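Local coordinates for periplasmic beta-glucosidase (Pseudomonas aeruginosa, PDB 6R5T), which probably hydrolyses terminal, non-reducing beta-D-glucosyl residues and releases beta-D-glucose, as a periplasmic glycosidase of glycosyl hydrolase family 3, at residues A[123-128]-A[155-160]; A[147-152]-A[205-210]; A[170-175]-A[216-221]. The protein carries 1 engineered substitution. One frame throughout, in Å; residues are numbered along the deposited sequence.

Contact 1: A[123-128]-A[155-160]; sequences FSPMVD and VMVRAY. With BGC (beta-D-glucopyranose), chain C.
One hydroxyl pair and a proline-centred apolar patch join the loop 123-128, which follows strand 121-122, to helix 146-161. The polar part is a tip-to-tip hydrogen bond: S124 OG lies 2.6 Å from Y160 OH, and either could be the donor. In the conformer described, S124 OG stands anti to its backbone N (chi1 -177°) and reaches the tyrosine at the ring edge, in the ring plane. The same ring passes P125 with its edge, CE2 lying 4.0 Å from P125 N. The apolar part belongs to P125, which follows a cis peptide bond. Its CB lies 3.8 Å from M156 CB, the two side chains sliding past each other in opposite directions, while its CD meets V157 CG2 at 3.9 Å, crossing obliquely. M156, bent at chi2 and chi3, curls so that its CE comes 4.0 Å from S124 OG. On the sugar side, F123 points away from the helix, and its CB lies 3.4 Å from O2 of the bound glucose. All five touching residues are buried, so the hydroxyl bond gives two buried polar groups a partner beside the apolar patch of P125, M156 and V157, one residue along the chain from F123, which lines the glycan pocket.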
loop_
_atom_site.group_PDB
_atom_site.type_symbol
_atom_site.label_atom_id
_atom_site.label_comp_id
_atom_site.label_asym_id
_atom_site.label_seq_id
_atom_site.Cartn_x
_atom_site.Cartn_y
_atom_site.Cartn_z
ATOM N N PHE A 123 -8.535 15.238 23.627
ATOM C CA PHE A 123 -8.668 14.596 22.299
ATOM C C PHE A 123 -7.789 13.343 22.318
ATOM O O PHE A 123 -6.663 13.368 21.813
ATOM C CB PHE A 123 -8.250 15.592 21.240
ATOM C CG PHE A 123 -9.039 16.880 21.228
ATOM C CD1 PHE A 123 -10.416 16.889 21.307
ATOM C CD2 PHE A 123 -8.379 18.074 21.103
ATOM C CE1 PHE A 123 -11.093 18.104 21.283
ATOM C CE2 PHE A 123 -9.055 19.275 21.088
ATOM C CZ PHE A 123 -10.410 19.269 21.158
ATOM N N SER A 124 -8.289 12.311 22.931
ATOM C CA SER A 124 -7.568 11.049 23.251
ATOM C C SER A 124 -8.628 10.073 23.738
ATOM O O SER A 124 -9.630 10.523 24.276
ATOM C CB SER A 124 -6.512 11.327 24.304
ATOM O OG SER A 124 -5.698 10.196 24.660
ATOM N N PRO A 125 -8.473 8.748 23.595
ATOM C CA PRO A 125 -7.300 8.101 22.985
ATOM C C PRO A 125 -7.356 8.112 21.445
ATOM O O PRO A 125 -8.406 8.137 20.842
ATOM C CB PRO A 125 -7.441 6.677 23.486
ATOM C CG PRO A 125 -8.917 6.456 23.599
ATOM C CD PRO A 125 -9.433 7.780 24.108
ATOM N N MET A 126 -6.178 8.065 20.844
ATOM C CA MET A 126 -6.025 7.743 19.418
ATOM C C MET A 126 -5.983 6.237 19.272
ATOM O O MET A 126 -5.125 5.617 19.876
ATOM C CB MET A 126 -4.736 8.402 18.901
ATOM C CG MET A 126 -4.534 8.295 17.392
ATOM S SD MET A 126 -3.859 6.711 16.922
ATOM C CE MET A 126 -3.082 7.137 15.345
ATOM N N VAL A 127 -6.918 5.673 18.529
ATOM C CA VAL A 127 -7.103 4.205 18.427
ATOM C C VAL A 127 -7.127 3.739 16.983
ATOM O O VAL A 127 -7.707 2.663 16.704
ATOM C CB VAL A 127 -8.365 3.803 19.195
ATOM C CG1 VAL A 127 -8.244 4.270 20.645
ATOM C CG2 VAL A 127 -9.663 4.310 18.597
ATOM N N ASP A 128 -6.471 4.478 16.100
ATOM C CA ASP A 128 -6.385 4.082 14.685
ATOM C C ASP A 128 -5.431 2.890 14.555
ATOM O O ASP A 128 -4.321 2.964 15.063
ATOM C CB ASP A 128 -5.917 5.245 13.842
ATOM C CG ASP A 128 -6.669 6.543 14.059
ATOM O OD1 ASP A 128 -7.886 6.468 14.171
ATOM O OD2 ASP A 128 -6.021 7.570 14.075
ATOM N N VAL A 155 -9.841 0.757 27.927
ATOM C CA VAL A 155 -9.087 1.058 29.178
ATOM C C VAL A 155 -8.798 2.552 29.316
ATOM O O VAL A 155 -8.994 3.148 30.388
ATOM C CB VAL A 155 -7.778 0.239 29.197
ATOM C CG1 VAL A 155 -6.824 0.733 30.246
ATOM C CG2 VAL A 155 -8.082 -1.221 29.381
ATOM N N MET A 156 -8.347 3.193 28.254
ATOM C CA MET A 156 -8.009 4.613 28.255
ATOM C C MET A 156 -9.276 5.428 28.545
ATOM O O MET A 156 -9.224 6.319 29.389
ATOM C CB MET A 156 -7.488 5.042 26.887
ATOM C CG MET A 156 -6.110 4.466 26.525
ATOM S SD MET A 156 -4.765 5.262 27.376
ATOM C CE MET A 156 -4.858 6.965 26.842
ATOM N N VAL A 157 -10.357 5.122 27.871
ATOM C CA VAL A 157 -11.615 5.874 28.115
ATOM C C VAL A 157 -12.040 5.753 29.585
ATOM O O VAL A 157 -12.363 6.765 30.225
ATOM C CB VAL A 157 -12.714 5.387 27.187
ATOM C CG1 VAL A 157 -14.060 5.951 27.572
ATOM C CG2 VAL A 157 -12.368 5.761 25.749
ATOM N N ARG A 158 -12.076 4.544 30.106
ATOM C CA ARG A 158 -12.500 4.328 31.515
ATOM C C ARG A 158 -11.578 5.045 32.476
ATOM O O ARG A 158 -12.069 5.633 33.505
ATOM C CB ARG A 158 -12.647 2.843 31.787
ATOM C CG ARG A 158 -13.817 2.212 31.046
ATOM C CD ARG A 158 -14.065 0.787 31.503
ATOM N NE ARG A 158 -12.970 -0.096 31.160
ATOM C CZ ARG A 158 -12.845 -0.809 30.032
ATOM N NH1 ARG A 158 -13.766 -0.787 29.079
ATOM N NH2 ARG A 158 -11.768 -1.555 29.880
ATOM N N ALA A 159 -10.271 5.032 32.222
ATOM C CA ALA A 159 -9.295 5.664 33.117
ATOM C C ALA A 159 -9.453 7.178 33.104
ATOM O O ALA A 159 -9.338 7.819 34.174
ATOM C CB ALA A 159 -7.918 5.201 32.742
ATOM N N TYR A 160 -9.691 7.772 31.941
ATOM C CA TYR A 160 -9.876 9.234 31.846
ATOM C C TYR A 160 -11.152 9.642 32.563
ATOM O O TYR A 160 -11.129 10.634 33.326
ATOM C CB TYR A 160 -9.962 9.698 30.388
ATOM C CG TYR A 160 -8.680 9.711 29.577
ATOM C CD1 TYR A 160 -7.456 10.060 30.101
ATOM C CD2 TYR A 160 -8.727 9.513 28.207
ATOM C CE1 TYR A 160 -6.317 10.192 29.332
ATOM C CE2 TYR A 160 -7.579 9.596 27.419
ATOM C CZ TYR A 160 -6.380 9.980 27.971
ATOM O OH TYR A 160 -5.249 10.115 27.214
HETATM C C2 BGC C . -5.750 16.733 17.373
HETATM C C3 BGC C . -6.157 18.137 16.883
HETATM C C4 BGC C . -5.093 18.541 15.827
HETATM C C5 BGC C . -5.184 17.505 14.692
HETATM C C6 BGC C . -4.158 17.732 13.604
HETATM C C1 BGC C . -5.697 15.778 16.174
HETATM O O1 BGC C . -5.211 14.585 16.703
HETATM O O2 BGC C . -6.629 16.173 18.341
HETATM O O3 BGC C . -6.088 19.053 17.995
HETATM O O4 BGC C . -5.442 19.845 15.334
HETATM O O5 BGC C . -4.782 16.265 15.195
HETATM O O6 BGC C . -4.325 16.756 12.569
#

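Contact 2: A[147-152]-A[205-210]; sequences YLTSLL and LPPYKA
S150 carries this contact between helices 146-161 and 206-213, its CA the nearest of its segment to that of P207, 4.0 Å away. Its OG is anti to the carbonyl carbon and beside its own backbone N (chi1 -65°), a position from which it bonds back to the carbonyl O of T146, one turn earlier. The hydroxyl therefore keeps its polar partner at home and only packs against the prolines: OG sits 3.2 Å from P207 N, which has no hydrogen to offer, and 3.6 Å from P206 CB. T149 behaves alike. Its OG1, also beside the backbone N (chi1 -66°), bonds to D145 O, which leaves the methyl CG2 anti to the backbone N, crossing the P207 ring obliquely, 3.8 Å from P207 CB. One turn beyond P207, the CB of A210 points at the other helix and rests 3.3 Å from S150 O. With S150 and A210 at the interface, the segment axes approach to 8.0 Å, nearly parallel with a crossing angle of -19°. On its other flanks helix 146-161 packs L151 and L152 on helix 100-116, and Y147, L148 and L151 on strand 672-681; the Y208 ring meets F178 of strand 172-178 edge-to-face.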
loop_
_atom_site.group_PDB
_atom_site.type_symbol
_atom_site.label_atom_id
_atom_site.label_comp_id
_atom_site.label_asym_id
_atom_site.label_seq_id
_atom_site.Cartn_x
_atom_site.Cartn_y
_atom_site.Cartn_z
ATOM N N TYR A 147 -7.417 -6.557 18.323
ATOM C CA TYR A 147 -7.741 -7.020 19.684
ATOM C C TYR A 147 -7.097 -6.121 20.733
ATOM O O TYR A 147 -7.773 -5.601 21.683
ATOM C CB TYR A 147 -7.447 -8.506 19.836
ATOM C CG TYR A 147 -7.777 -9.080 21.173
ATOM C CD1 TYR A 147 -6.868 -9.052 22.197
ATOM C CD2 TYR A 147 -9.000 -9.673 21.382
ATOM C CE1 TYR A 147 -7.189 -9.523 23.472
ATOM C CE2 TYR A 147 -9.314 -10.199 22.625
ATOM C CZ TYR A 147 -8.430 -10.119 23.662
ATOM O OH TYR A 147 -8.880 -10.754 24.801
ATOM N N LEU A 148 -5.790 -5.959 20.654
ATOM C CA LEU A 148 -5.051 -5.231 21.670
ATOM C C LEU A 148 -5.502 -3.752 21.617
ATOM O O LEU A 148 -5.727 -3.178 22.698
ATOM C CB LEU A 148 -3.558 -5.373 21.411
ATOM C CG LEU A 148 -2.690 -4.620 22.394
ATOM C CD1 LEU A 148 -2.953 -5.087 23.833
ATOM C CD2 LEU A 148 -1.239 -4.837 22.040
ATOM N N THR A 149 -5.558 -3.145 20.429
ATOM C CA THR A 149 -5.919 -1.723 20.353
ATOM C C THR A 149 -7.358 -1.513 20.879
ATOM O O THR A 149 -7.602 -0.495 21.590
ATOM C CB THR A 149 -5.753 -1.175 18.947
ATOM O OG1 THR A 149 -4.348 -1.218 18.652
ATOM C CG2 THR A 149 -6.311 0.227 18.795
ATOM N N SER A 150 -8.261 -2.434 20.593
ATOM C CA SER A 150 -9.667 -2.352 21.093
ATOM C C SER A 150 -9.669 -2.405 22.625
ATOM O O SER A 150 -10.379 -1.602 23.278
ATOM C CB SER A 150 -10.538 -3.370 20.499
ATOM O OG SER A 150 -10.656 -3.143 19.110
ATOM N N LEU A 151 -8.913 -3.322 23.195
ATOM C CA LEU A 151 -8.854 -3.452 24.657
ATOM C C LEU A 151 -8.309 -2.154 25.260
ATOM O O LEU A 151 -8.911 -1.599 26.215
ATOM C CB LEU A 151 -7.958 -4.655 24.980
ATOM C CG LEU A 151 -7.864 -5.074 26.438
ATOM C CD1 LEU A 151 -7.266 -6.478 26.502
ATOM C CD2 LEU A 151 -6.972 -4.194 27.256
ATOM N N LEU A 152 -7.199 -1.655 24.756
ATOM C CA LEU A 152 -6.544 -0.458 25.312
ATOM C C LEU A 152 -7.419 0.784 25.087
ATOM O O LEU A 152 -7.400 1.655 25.918
ATOM C CB LEU A 152 -5.124 -0.318 24.765
ATOM C CG LEU A 152 -4.203 -1.485 25.149
ATOM C CD1 LEU A 152 -2.805 -1.125 24.696
ATOM C CD2 LEU A 152 -4.174 -1.722 26.678
ATOM N N LEU A 205 -12.613 -0.774 12.440
ATOM C CA LEU A 205 -13.647 -0.064 13.227
ATOM C C LEU A 205 -13.722 -0.509 14.691
ATOM O O LEU A 205 -14.132 0.303 15.509
ATOM C CB LEU A 205 -15.005 -0.206 12.551
ATOM C CG LEU A 205 -15.178 0.575 11.264
ATOM C CD1 LEU A 205 -16.485 0.158 10.576
ATOM C CD2 LEU A 205 -15.152 2.068 11.526
ATOM N N PRO A 206 -13.424 -1.765 15.101
ATOM C CA PRO A 206 -13.639 -2.183 16.484
ATOM C C PRO A 206 -13.041 -1.301 17.578
ATOM O O PRO A 206 -13.703 -1.148 18.632
ATOM C CB PRO A 206 -13.126 -3.620 16.542
ATOM C CG PRO A 206 -13.377 -4.114 15.150
ATOM C CD PRO A 206 -13.060 -2.933 14.257
ATOM N N PRO A 207 -11.851 -0.669 17.428
ATOM C CA PRO A 207 -11.361 0.191 18.508
ATOM C C PRO A 207 -12.234 1.420 18.801
ATOM O O PRO A 207 -12.376 1.793 19.961
ATOM C CB PRO A 207 -9.974 0.617 18.050
ATOM C CG PRO A 207 -9.593 -0.528 17.113
ATOM C CD PRO A 207 -10.857 -0.881 16.362
ATOM N N TYR A 208 -12.843 1.960 17.763
ATOM C CA TYR A 208 -13.740 3.123 17.977
ATOM C C TYR A 208 -15.001 2.649 18.682
ATOM O O TYR A 208 -15.446 3.329 19.621
ATOM C CB TYR A 208 -14.090 3.847 16.686
ATOM C CG TYR A 208 -12.917 4.186 15.821
ATOM C CD1 TYR A 208 -12.050 5.226 16.086
ATOM C CD2 TYR A 208 -12.731 3.484 14.662
ATOM C CE1 TYR A 208 -10.946 5.473 15.284
ATOM C CE2 TYR A 208 -11.661 3.736 13.821
ATOM C CZ TYR A 208 -10.758 4.729 14.124
ATOM O OH TYR A 208 -9.714 4.998 13.265
ATOM N N LYS A 209 -15.535 1.499 18.277
ATOM C CA LYS A 209 -16.706 0.934 18.960
ATOM C C LYS A 209 -16.374 0.620 20.419
ATOM O O LYS A 209 -17.246 0.803 21.297
ATOM C CB LYS A 209 -17.224 -0.293 18.212
ATOM C CG LYS A 209 -18.515 -0.831 18.790
ATOM C CD LYS A 209 -19.080 -1.929 17.967
ATOM C CE LYS A 209 -20.497 -2.230 18.394
ATOM N NZ LYS A 209 -20.548 -2.748 19.777
ATOM N N ALA A 210 -15.180 0.103 20.716
ATOM C CA ALA A 210 -14.785 -0.195 22.106
ATOM C C ALA A 210 -14.812 1.089 22.934
ATOM O O ALA A 210 -15.217 1.049 24.136
ATOM C CB ALA A 210 -13.381 -0.751 22.117
#

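Contact 3: A[170-175]-A[216-221]; sequences SIMAAV and AGAVMV
Side chains alternate across two neighbouring parallel strands, 172-178 and 218-221, whose short segments run at 32° to each other. A174 and A218 form one bridge and point to the same face of the sheet, their CB atoms 3.7 Å apart. The next bridge, V175 with V219, turns to the other face, where the two side chains lie side by side and point the same way. V175 CG1 takes the crowded position between backbone N and carbonyl carbon (chi1 60°) and meets V219 CG2 at 3.8 Å, while V219 holds CG1 anti to its backbone N. Just before the second strand begins, M172 reaches across: CG is anti to the backbone N, the chain runs extended to SD and bends at chi3, and SD lies against the backbone of G217, which has no side chain there, 3.6 Å from both its CA and its C. Three backbone bonds tie the strands: A218 N to A173 O, V175 N to A218 O, and M220 N to V175 O. The bond from M220 N to V175 O is the shortest at 2.8 Å and almost straight, 171° at the hydrogen; V175 N instead approaches A218 O from above the carbonyl plane. M220 swings its end away from V175 to F123 and the bound glucose. The methyl groups of A174 and A218 both lie on M121 of strand 121-122, whereas V175 packs on V127 and V219 on F248. These adjacent parallel strands belong to the TIM-barrel-type N-terminal domain of family 3, and M220, near the C-terminal end of its strand, lines the glycan pocket.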
loop_
_atom_site.group_PDB
_atom_site.type_symbol
_atom_site.label_atom_id
_atom_site.label_comp_id
_atom_site.label_asym_id
_atom_site.label_seq_id
_atom_site.Cartn_x
_atom_site.Cartn_y
_atom_site.Cartn_z
ATOM N N SER A 170 -11.666 13.840 36.833
ATOM C CA SER A 170 -12.074 13.167 35.573
ATOM C C SER A 170 -11.929 14.167 34.436
ATOM O O SER A 170 -12.153 15.375 34.628
ATOM C CB SER A 170 -13.481 12.640 35.631
ATOM O OG SER A 170 -13.598 11.545 36.529
ATOM N N ILE A 171 -11.726 13.653 33.219
ATOM C CA ILE A 171 -11.883 14.411 31.960
ATOM C C ILE A 171 -12.694 13.534 31.023
ATOM O O ILE A 171 -12.648 12.268 31.103
ATOM C CB ILE A 171 -10.559 14.843 31.324
ATOM C CG1 ILE A 171 -9.731 13.622 30.861
ATOM C CG2 ILE A 171 -9.797 15.758 32.265
ATOM C CD1 ILE A 171 -8.399 13.969 30.252
ATOM N N MET A 172 -13.345 14.160 30.062
ATOM C CA MET A 172 -14.066 13.429 29.009
ATOM C C MET A 172 -13.069 13.002 27.925
ATOM O O MET A 172 -12.151 13.761 27.593
ATOM C CB MET A 172 -15.129 14.320 28.361
ATOM C CG MET A 172 -15.859 13.646 27.258
ATOM S SD MET A 172 -17.321 14.608 26.665
ATOM C CE MET A 172 -18.374 14.454 28.107
ATOM N N ALA A 173 -13.239 11.791 27.425
ATOM C CA ALA A 173 -12.411 11.242 26.324
ATOM C C ALA A 173 -13.140 11.604 25.017
ATOM O O ALA A 173 -14.338 11.314 24.879
ATOM C CB ALA A 173 -12.286 9.756 26.430
ATOM N N ALA A 174 -12.436 12.192 24.074
ATOM C CA ALA A 174 -12.870 12.364 22.686
ATOM C C ALA A 174 -11.996 11.403 21.848
ATOM O O ALA A 174 -10.911 11.769 21.479
ATOM C CB ALA A 174 -12.743 13.806 22.242
ATOM N N VAL A 175 -12.519 10.208 21.635
ATOM C CA VAL A 175 -11.805 9.128 20.900
ATOM C C VAL A 175 -11.573 9.625 19.467
ATOM O O VAL A 175 -12.431 10.295 18.863
ATOM C CB VAL A 175 -12.522 7.781 20.954
ATOM C CG1 VAL A 175 -13.915 7.797 20.354
ATOM C CG2 VAL A 175 -11.660 6.703 20.317
ATOM N N ALA A 216 -17.266 6.613 26.054
ATOM C CA ALA A 216 -16.601 7.862 25.645
ATOM C C ALA A 216 -17.666 8.944 25.411
ATOM O O ALA A 216 -18.660 8.672 24.707
ATOM C CB ALA A 216 -15.801 7.641 24.386
ATOM N N GLY A 217 -17.420 10.155 25.917
ATOM C CA GLY A 217 -18.377 11.270 25.756
ATOM C C GLY A 217 -18.295 11.922 24.395
ATOM O O GLY A 217 -19.289 12.578 23.981
ATOM N N ALA A 218 -17.190 11.751 23.674
ATOM C CA ALA A 218 -17.033 12.466 22.399
ATOM C C ALA A 218 -16.256 11.622 21.389
ATOM O O ALA A 218 -15.549 10.696 21.764
ATOM C CB ALA A 218 -16.381 13.792 22.606
ATOM N N VAL A 219 -16.496 11.945 20.126
ATOM C CA VAL A 219 -15.753 11.332 19.005
ATOM C C VAL A 219 -15.194 12.453 18.119
ATOM O O VAL A 219 -15.954 13.334 17.701
ATOM C CB VAL A 219 -16.677 10.402 18.205
ATOM C CG1 VAL A 219 -15.981 9.967 16.895
ATOM C CG2 VAL A 219 -17.138 9.245 19.023
ATOM N N MET A 220 -13.886 12.430 17.831
ATOM C CA MET A 220 -13.249 13.391 16.915
ATOM C C MET A 220 -13.168 12.742 15.528
ATOM O O MET A 220 -12.623 11.642 15.408
ATOM C CB MET A 220 -11.866 13.835 17.386
ATOM C CG MET A 220 -11.319 14.808 16.418
ATOM S SD MET A 220 -9.714 15.431 16.917
ATOM C CE MET A 220 -10.308 16.860 17.830
ATOM N N VAL A 221 -13.758 13.403 14.555
ATOM C CA VAL A 221 -13.865 12.916 13.162
ATOM C C VAL A 221 -12.523 13.111 12.454
ATOM O O VAL A 221 -11.827 14.085 12.701
ATOM C CB VAL A 221 -15.060 13.583 12.474
ATOM C CG1 VAL A 221 -15.197 13.062 11.063
ATOM C CG2 VAL A 221 -16.321 13.324 13.306
#

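From the N terminus, the chain leaves strand 121-122 by loop 123-128, and contact 1 closes it when helix 146-161 packs back on that loop. Contact 3 opens afterwards, in series, pairing strand 172-178 with strand 218-221. Contact 2 crosses both: it starts at 147-152, inside the loop closed by contact 1, and ends at 205-210, inside the span of contact 3. Contacts 1 and 2 share helix 146-161 and meet directly, D128 OD1 lying 2.5 Å from Y208 OH. F123 touches M220, joining contacts 1 and 3 beside the sugar. Together they tie the loop after strand 121-122, helices 146-161 and 206-213, and strands 172-178 and 218-221 into one part of the N-terminal domain.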